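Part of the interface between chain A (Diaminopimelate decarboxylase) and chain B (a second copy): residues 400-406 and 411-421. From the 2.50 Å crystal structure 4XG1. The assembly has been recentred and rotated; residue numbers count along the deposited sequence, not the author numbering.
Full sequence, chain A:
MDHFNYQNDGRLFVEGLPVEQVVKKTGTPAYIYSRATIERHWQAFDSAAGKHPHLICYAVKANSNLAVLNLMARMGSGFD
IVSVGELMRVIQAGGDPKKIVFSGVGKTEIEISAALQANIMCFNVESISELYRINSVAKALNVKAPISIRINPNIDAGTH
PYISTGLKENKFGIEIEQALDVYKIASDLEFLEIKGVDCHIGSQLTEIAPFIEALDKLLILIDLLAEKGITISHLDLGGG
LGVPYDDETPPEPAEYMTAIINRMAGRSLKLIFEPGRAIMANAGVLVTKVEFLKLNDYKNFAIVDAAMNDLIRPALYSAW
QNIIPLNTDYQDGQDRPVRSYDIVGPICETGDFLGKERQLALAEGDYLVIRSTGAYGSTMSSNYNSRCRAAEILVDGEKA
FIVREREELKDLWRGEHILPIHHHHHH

Chain A (400-406) AFIVRER
Chain B 411-421: DLWRGEHILPI

Chain A enters on a β-strand that began earlier in the chain and passes through A400(A) and F401(A), with phi/psi near -114/127 and -116/137, followed by I402(A) at -75/109. The chain turns a corner at V403(A) (-99/-11) and is extended again at R404(A) (-150/119), E405(A) (-69/141) and R406(A) (-51/136). Chain B has no regular helix or strand. A type I turn from D411(B) to R414(B), with only a weak R414(B) N to D411(B) O bond of 3.4 Å, overlaps a type II turn from W413(B) to E416(B), closed by E416(B) N to W413(B) O at 3.0 Å. G415(B) occupies a positive-phi position (79/8) that favours glycine, and a CB here would point toward chain A, only 3.7 Å from E405(A) CB. From E416(B) onward the chain is extended.

The stretches run antiparallel, pairing F401(A) with L419(B), V403(A) with H417(B), R404(A) with E416(B) and E405(A) with G415(B), at CA-CA distances of 7.3, 4.7, 4.3 and 5.2 Å. A single β-bridge joins R404(A) and E416(B). It is flanked by two backbone hydrogen bonds, H417(B) N to V403(A) O at 3.1 Å and E405(A) N to G415(B) O at 2.9 Å, the latter nearly linear at 172°. The same carbonyls accept CA-H contacts: E416(B) CA lies 3.2 Å from V403(A) O, and R404(A) CA lies 3.4 Å from G415(B) O.

R404(A), buried, has the largest area covered by the other stretch. Its CA-to-CB bond points sideways; chi1 to chi3 are all t and chi4 is 131°, and this extended chain carries NH1 to a salt bridge with E416(B) OE2 at 2.9 Å and a hydrogen bond to L412(B) O at 3.0 Å. Both acceptors lie near the guanidinium plane, where its N-H groups point, while R414(B) O sits over one face. E416(B) (m, t, chi3 19°) brings its carboxylate to meet this charge.

The CA-to-CB bond of E405(A) points sideways, but chi1 m and chi2 t (chi3 42°) bring its carboxylate nearer, to H417(B) (chi1 m, chi2 -64°), whose NE2 donates to E405(A) OE2 at 2.6 Å. The imidazole also places CD2 3.3 Å from I402(A) O. I402(A) O and E405(A) OE2 both lie at the edge of the ring, near its plane.

At the other end the contact is apolar. F401(A) (chi1 m, chi2 -86°) points toward chain B; P420(B) CD lies over one face of its ring, 4.0 Å from F401(A) CE1, and L419(B) CD1 approaches F401(A) CD2 to 3.7 Å. L419(B), with chi1 off-well at -125° and chi2 p, also brings CD1 within 4.4 Å of V403(A) CG1 (V403(A) chi1 m). V403(A) and L419(B) are both buried, and their apolar branches offer no polar group needing a partner. Together the stretches bury 550 Å², both sides summed.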

ATOM      1  N   ALA A 400     -25.194   6.808 -13.738  1.00 48.57           N
ATOM      2  CA  ALA A 400     -23.922   6.341 -13.199  1.00 48.86           C
ATOM      3  C   ALA A 400     -22.830   6.632 -14.194  1.00 44.43           C
ATOM      4  O   ALA A 400     -22.917   6.218 -15.346  1.00 39.06           O
ATOM      5  CB  ALA A 400     -23.983   4.837 -12.944  1.00 52.05           C
ATOM      6  N   PHE A 401     -21.778   7.301 -13.746  1.00 39.30           N
ATOM      7  CA  PHE A 401     -20.619   7.479 -14.598  1.00 38.80           C
ATOM      8  C   PHE A 401     -19.370   6.786 -14.061  1.00 33.51           C
ATOM      9  O   PHE A 401     -19.058   6.872 -12.873  1.00 28.68           O
ATOM     10  CB  PHE A 401     -20.353   8.949 -14.762  1.00 43.12           C
ATOM     11  CG  PHE A 401     -21.499   9.680 -15.387  1.00 49.05           C
ATOM     12  CD1 PHE A 401     -21.613   9.742 -16.769  1.00 50.15           C
ATOM     13  CD2 PHE A 401     -22.483  10.280 -14.597  1.00 49.03           C
ATOM     14  CE1 PHE A 401     -22.678  10.406 -17.356  1.00 51.32           C
ATOM     15  CE2 PHE A 401     -23.542  10.947 -15.179  1.00 52.09           C
ATOM     16  CZ  PHE A 401     -23.643  11.004 -16.564  1.00 53.32           C
ATOM     17  N   ILE A 402     -18.646   6.140 -14.954  1.00 28.48           N
ATOM     18  CA  ILE A 402     -17.340   5.638 -14.623  1.00 27.69           C
ATOM     19  C   ILE A 402     -16.355   6.797 -14.587  1.00 26.44           C
ATOM     20  O   ILE A 402     -16.008   7.359 -15.634  1.00 24.99           O
ATOM     21  CB  ILE A 402     -16.856   4.612 -15.637  1.00 30.00           C
ATOM     22  CG1 ILE A 402     -17.787   3.396 -15.601  1.00 29.59           C
ATOM     23  CG2 ILE A 402     -15.424   4.194 -15.308  1.00 30.88           C
ATOM     24  CD1 ILE A 402     -17.501   2.367 -16.678  1.00 29.39           C
ATOM     25  N   VAL A 403     -15.920   7.149 -13.376  1.00 23.70           N
ATOM     26  CA  VAL A 403     -15.005   8.246 -13.169  1.00 23.05           C
ATOM     27  C   VAL A 403     -13.547   7.766 -12.995  1.00 21.30           C
ATOM     28  O   VAL A 403     -12.595   8.566 -12.999  1.00 18.92           O
ATOM     29  CB  VAL A 403     -15.426   9.159 -11.995  1.00 23.16           C
ATOM     30  CG1 VAL A 403     -16.677   9.901 -12.375  1.00 23.22           C
ATOM     31  CG2 VAL A 403     -15.604   8.377 -10.702  1.00 22.55           C
ATOM     32  N   ARG A 404     -13.366   6.464 -12.834  1.00 20.95           N
ATOM     33  CA  ARG A 404     -12.047   5.874 -13.034  1.00 19.98           C
ATOM     34  C   ARG A 404     -12.161   4.465 -13.507  1.00 18.96           C
ATOM     35  O   ARG A 404     -12.688   3.609 -12.803  1.00 18.78           O
ATOM     36  CB  ARG A 404     -11.184   5.955 -11.769  1.00 18.95           C
ATOM     37  CG  ARG A 404      -9.848   5.264 -11.960  1.00 18.59           C
ATOM     38  CD  ARG A 404      -8.751   5.761 -11.046  1.00 19.03           C
ATOM     39  NE  ARG A 404      -7.561   4.962 -11.300  1.00 17.97           N
ATOM     40  CZ  ARG A 404      -6.342   5.441 -11.509  1.00 17.71           C
ATOM     41  NH1 ARG A 404      -6.057   6.741 -11.516  1.00 17.23           N
ATOM     42  NH2 ARG A 404      -5.373   4.596 -11.758  1.00 18.36           N
ATOM     43  N   GLU A 405     -11.625   4.218 -14.688  1.00 19.78           N
ATOM     44  CA  GLU A 405     -11.658   2.892 -15.272  1.00 21.40           C
ATOM     45  C   GLU A 405     -10.770   1.932 -14.500  1.00 20.42           C
ATOM     46  O   GLU A 405      -9.674   2.289 -14.023  1.00 19.17           O
ATOM     47  CB  GLU A 405     -11.186   2.920 -16.718  1.00 25.67           C
ATOM     48  CG  GLU A 405     -12.147   3.621 -17.661  1.00 30.28           C
ATOM     49  CD  GLU A 405     -11.487   4.038 -18.983  1.00 37.16           C
ATOM     50  OE1 GLU A 405     -10.698   3.246 -19.568  1.00 36.56           O
ATOM     51  OE2 GLU A 405     -11.752   5.183 -19.446  1.00 44.96           O
ATOM     52  N   ARG A 406     -11.267   0.711 -14.353  1.00 19.31           N
ATOM     53  CA  ARG A 406     -10.476  -0.364 -13.817  1.00 19.21           C
ATOM     54  C   ARG A 406      -9.162  -0.401 -14.595  1.00 20.90           C
ATOM     55  O   ARG A 406      -9.159  -0.315 -15.794  1.00 22.61           O
ATOM     56  CB  ARG A 406     -11.228  -1.687 -13.941  1.00 17.65           C
ATOM     57  CG  ARG A 406     -10.559  -2.841 -13.198  1.00 17.37           C
ATOM     58  CD  ARG A 406     -11.348  -4.163 -13.222  1.00 16.21           C
ATOM     59  NE  ARG A 406     -12.747  -3.973 -12.902  1.00 16.13           N
ATOM     60  CZ  ARG A 406     -13.229  -3.781 -11.677  1.00 17.86           C
ATOM     61  NH1 ARG A 406     -12.430  -3.769 -10.604  1.00 17.55           N
ATOM     62  NH2 ARG A 406     -14.531  -3.567 -11.515  1.00 18.03           N
TER
ATOM     63  N   ASP B 411       0.484  10.190 -15.656  1.00 19.18           N
ATOM     64  CA  ASP B 411       0.038   8.820 -15.426  1.00 19.20           C
ATOM     65  C   ASP B 411      -0.873   8.707 -14.218  1.00 17.39           C
ATOM     66  O   ASP B 411      -1.561   7.689 -14.075  1.00 16.55           O
ATOM     67  CB  ASP B 411       1.234   7.860 -15.221  1.00 20.75           C
ATOM     68  CG  ASP B 411       2.166   7.783 -16.448  1.00 24.03           C
ATOM     69  OD1 ASP B 411       1.622   7.917 -17.586  1.00 21.00           O
ATOM     70  OD2 ASP B 411       3.423   7.528 -16.241  1.00 26.83           O
ATOM     71  N   LEU B 412      -0.830   9.682 -13.310  1.00 15.28           N
ATOM     72  CA  LEU B 412      -1.554   9.536 -12.049  1.00 15.03           C
ATOM     73  C   LEU B 412      -3.059   9.394 -12.264  1.00 15.19           C
ATOM     74  O   LEU B 412      -3.688   8.605 -11.604  1.00 13.69           O
ATOM     75  CB  LEU B 412      -1.277  10.695 -11.115  1.00 14.84           C
ATOM     76  CG  LEU B 412       0.140  10.780 -10.517  1.00 14.55           C
ATOM     77  CD1 LEU B 412       0.342  12.128  -9.876  1.00 15.22           C
ATOM     78  CD2 LEU B 412       0.402   9.709  -9.513  1.00 14.27           C
ATOM     79  N   TRP B 413      -3.609  10.150 -13.209  1.00 15.94           N
ATOM     80  CA  TRP B 413      -5.040  10.180 -13.422  1.00 16.64           C
ATOM     81  C   TRP B 413      -5.428   9.474 -14.735  1.00 17.84           C
ATOM     82  O   TRP B 413      -6.504   9.690 -15.255  1.00 16.49           O
ATOM     83  CB  TRP B 413      -5.555  11.612 -13.405  1.00 16.94           C
ATOM     84  CG  TRP B 413      -4.886  12.471 -14.361  1.00 17.62           C
ATOM     85  CD1 TRP B 413      -5.083  12.493 -15.699  1.00 17.75           C
ATOM     86  CD2 TRP B 413      -3.843  13.439 -14.083  1.00 18.72           C
ATOM     87  NE1 TRP B 413      -4.239  13.401 -16.282  1.00 19.58           N
ATOM     88  CE2 TRP B 413      -3.466  14.004 -15.318  1.00 18.93           C
ATOM     89  CE3 TRP B 413      -3.204  13.870 -12.923  1.00 18.39           C
ATOM     90  CZ2 TRP B 413      -2.483  14.995 -15.433  1.00 18.48           C
ATOM     91  CZ3 TRP B 413      -2.224  14.850 -13.035  1.00 19.15           C
ATOM     92  CH2 TRP B 413      -1.878  15.406 -14.285  1.00 19.04           C
ATOM     93  N   ARG B 414      -4.561   8.639 -15.273  1.00 20.00           N
ATOM     94  CA  ARG B 414      -4.883   7.801 -16.406  1.00 21.91           C
ATOM     95  C   ARG B 414      -6.164   7.017 -16.197  1.00 20.82           C
ATOM     96  O   ARG B 414      -6.369   6.398 -15.197  1.00 21.80           O
ATOM     97  CB  ARG B 414      -3.756   6.846 -16.740  1.00 24.74           C
ATOM     98  CG  ARG B 414      -2.626   7.468 -17.533  1.00 28.59           C
ATOM     99  CD  ARG B 414      -1.883   6.523 -18.461  1.00 29.27           C
ATOM    100  NE  ARG B 414      -1.744   5.221 -17.902  1.00 31.86           N
ATOM    101  CZ  ARG B 414      -2.063   4.068 -18.463  1.00 33.30           C
ATOM    102  NH1 ARG B 414      -2.589   3.964 -19.649  1.00 32.81           N
ATOM    103  NH2 ARG B 414      -1.845   3.007 -17.768  1.00 33.89           N
ATOM    104  N   GLY B 415      -7.054   7.128 -17.138  1.00 18.37           N
ATOM    105  CA  GLY B 415      -8.364   6.495 -17.068  1.00 17.67           C
ATOM    106  C   GLY B 415      -9.418   7.167 -16.211  1.00 16.42           C
ATOM    107  O   GLY B 415     -10.479   6.578 -16.001  1.00 16.22           O
ATOM    108  N   GLU B 416      -9.129   8.372 -15.712  1.00 15.68           N
ATOM    109  CA  GLU B 416     -10.102   9.176 -14.964  1.00 16.89           C
ATOM    110  C   GLU B 416     -10.924  10.167 -15.842  1.00 17.90           C
ATOM    111  O   GLU B 416     -10.438  10.602 -16.884  1.00 16.91           O
ATOM    112  CB  GLU B 416      -9.399   9.952 -13.876  1.00 16.88           C
ATOM    113  CG  GLU B 416      -8.906   9.040 -12.784  1.00 17.46           C
ATOM    114  CD  GLU B 416      -8.376   9.753 -11.551  1.00 16.38           C
ATOM    115  OE1 GLU B 416      -8.680  10.941 -11.333  1.00 14.95           O
ATOM    116  OE2 GLU B 416      -7.650   9.080 -10.794  1.00 16.23           O
ATOM    117  N   HIS B 417     -12.150  10.489 -15.407  1.00 19.95           N
ATOM    118  CA  HIS B 417     -13.139  11.255 -16.194  1.00 22.68           C
ATOM    119  C   HIS B 417     -13.918  12.209 -15.327  1.00 24.49           C
ATOM    120  O   HIS B 417     -14.392  11.828 -14.261  1.00 24.08           O
ATOM    121  CB  HIS B 417     -14.152  10.325 -16.866  1.00 24.73           C
ATOM    122  CG  HIS B 417     -13.519   9.291 -17.725  1.00 26.27           C
ATOM    123  ND1 HIS B 417     -12.797   9.613 -18.847  1.00 28.31           N
ATOM    124  CD2 HIS B 417     -13.426   7.946 -17.587  1.00 29.13           C
ATOM    125  CE1 HIS B 417     -12.312   8.507 -19.391  1.00 30.08           C
ATOM    126  NE2 HIS B 417     -12.685   7.480 -18.646  1.00 31.02           N
ATOM    127  N   ILE B 418     -14.024  13.464 -15.762  1.00 28.55           N
ATOM    128  CA  ILE B 418     -14.943  14.405 -15.124  1.00 32.53           C
ATOM    129  C   ILE B 418     -16.338  14.111 -15.614  1.00 32.50           C
ATOM    130  O   ILE B 418     -16.544  13.470 -16.652  1.00 29.18           O
ATOM    131  CB  ILE B 418     -14.639  15.896 -15.390  1.00 36.80           C
ATOM    132  CG1 ILE B 418     -15.072  16.290 -16.814  1.00 39.37           C
ATOM    133  CG2 ILE B 418     -13.169  16.207 -15.127  1.00 39.04           C
ATOM    134  CD1 ILE B 418     -14.856  17.748 -17.158  1.00 43.82           C
ATOM    135  N   LEU B 419     -17.291  14.591 -14.842  1.00 37.09           N
ATOM    136  CA  LEU B 419     -18.694  14.518 -15.218  1.00 45.34           C
ATOM    137  C   LEU B 419     -18.944  15.428 -16.418  1.00 47.93           C
ATOM    138  O   LEU B 419     -18.426  16.540 -16.462  1.00 38.76           O
ATOM    139  CB  LEU B 419     -19.549  14.959 -14.037  1.00 47.34           C
ATOM    140  CG  LEU B 419     -20.598  13.959 -13.595  1.00 51.63           C
ATOM    141  CD1 LEU B 419     -19.956  12.612 -13.285  1.00 51.27           C
ATOM    142  CD2 LEU B 419     -21.325  14.504 -12.372  1.00 53.34           C
ATOM    143  N   PRO B 420     -19.718  14.951 -17.411  1.00 57.36           N
ATOM    144  CA  PRO B 420     -20.081  15.890 -18.503  1.00 61.20           C
ATOM    145  C   PRO B 420     -21.003  17.022 -18.030  1.00 58.95           C
ATOM    146  O   PRO B 420     -21.919  16.764 -17.267  1.00 57.54           O
ATOM    147  CB  PRO B 420     -20.807  15.028 -19.523  1.00 58.45           C
ATOM    148  CG  PRO B 420     -20.760  13.616 -19.019  1.00 62.10           C
ATOM    149  CD  PRO B 420     -20.223  13.582 -17.622  1.00 58.33           C
ATOM    150  N   ILE B 421     -20.767  18.248 -18.492  1.00 54.84           N
ATOM    151  CA  ILE B 421     -21.518  19.407 -17.997  1.00 55.42           C
ATOM    152  C   ILE B 421     -22.853  19.676 -18.711  1.00 51.80           C
ATOM    153  O   ILE B 421     -23.817  20.112 -18.082  1.00 45.55           O
ATOM    154  CB  ILE B 421     -20.648  20.662 -18.057  1.00 57.30           C
ATOM    155  CG1 ILE B 421     -21.425  21.880 -17.522  1.00 55.65           C
ATOM    156  CG2 ILE B 421     -20.038  20.884 -19.450  1.00 54.79           C
ATOM    157  CD1 ILE B 421     -21.146  22.219 -16.068  1.00 52.76           C
TER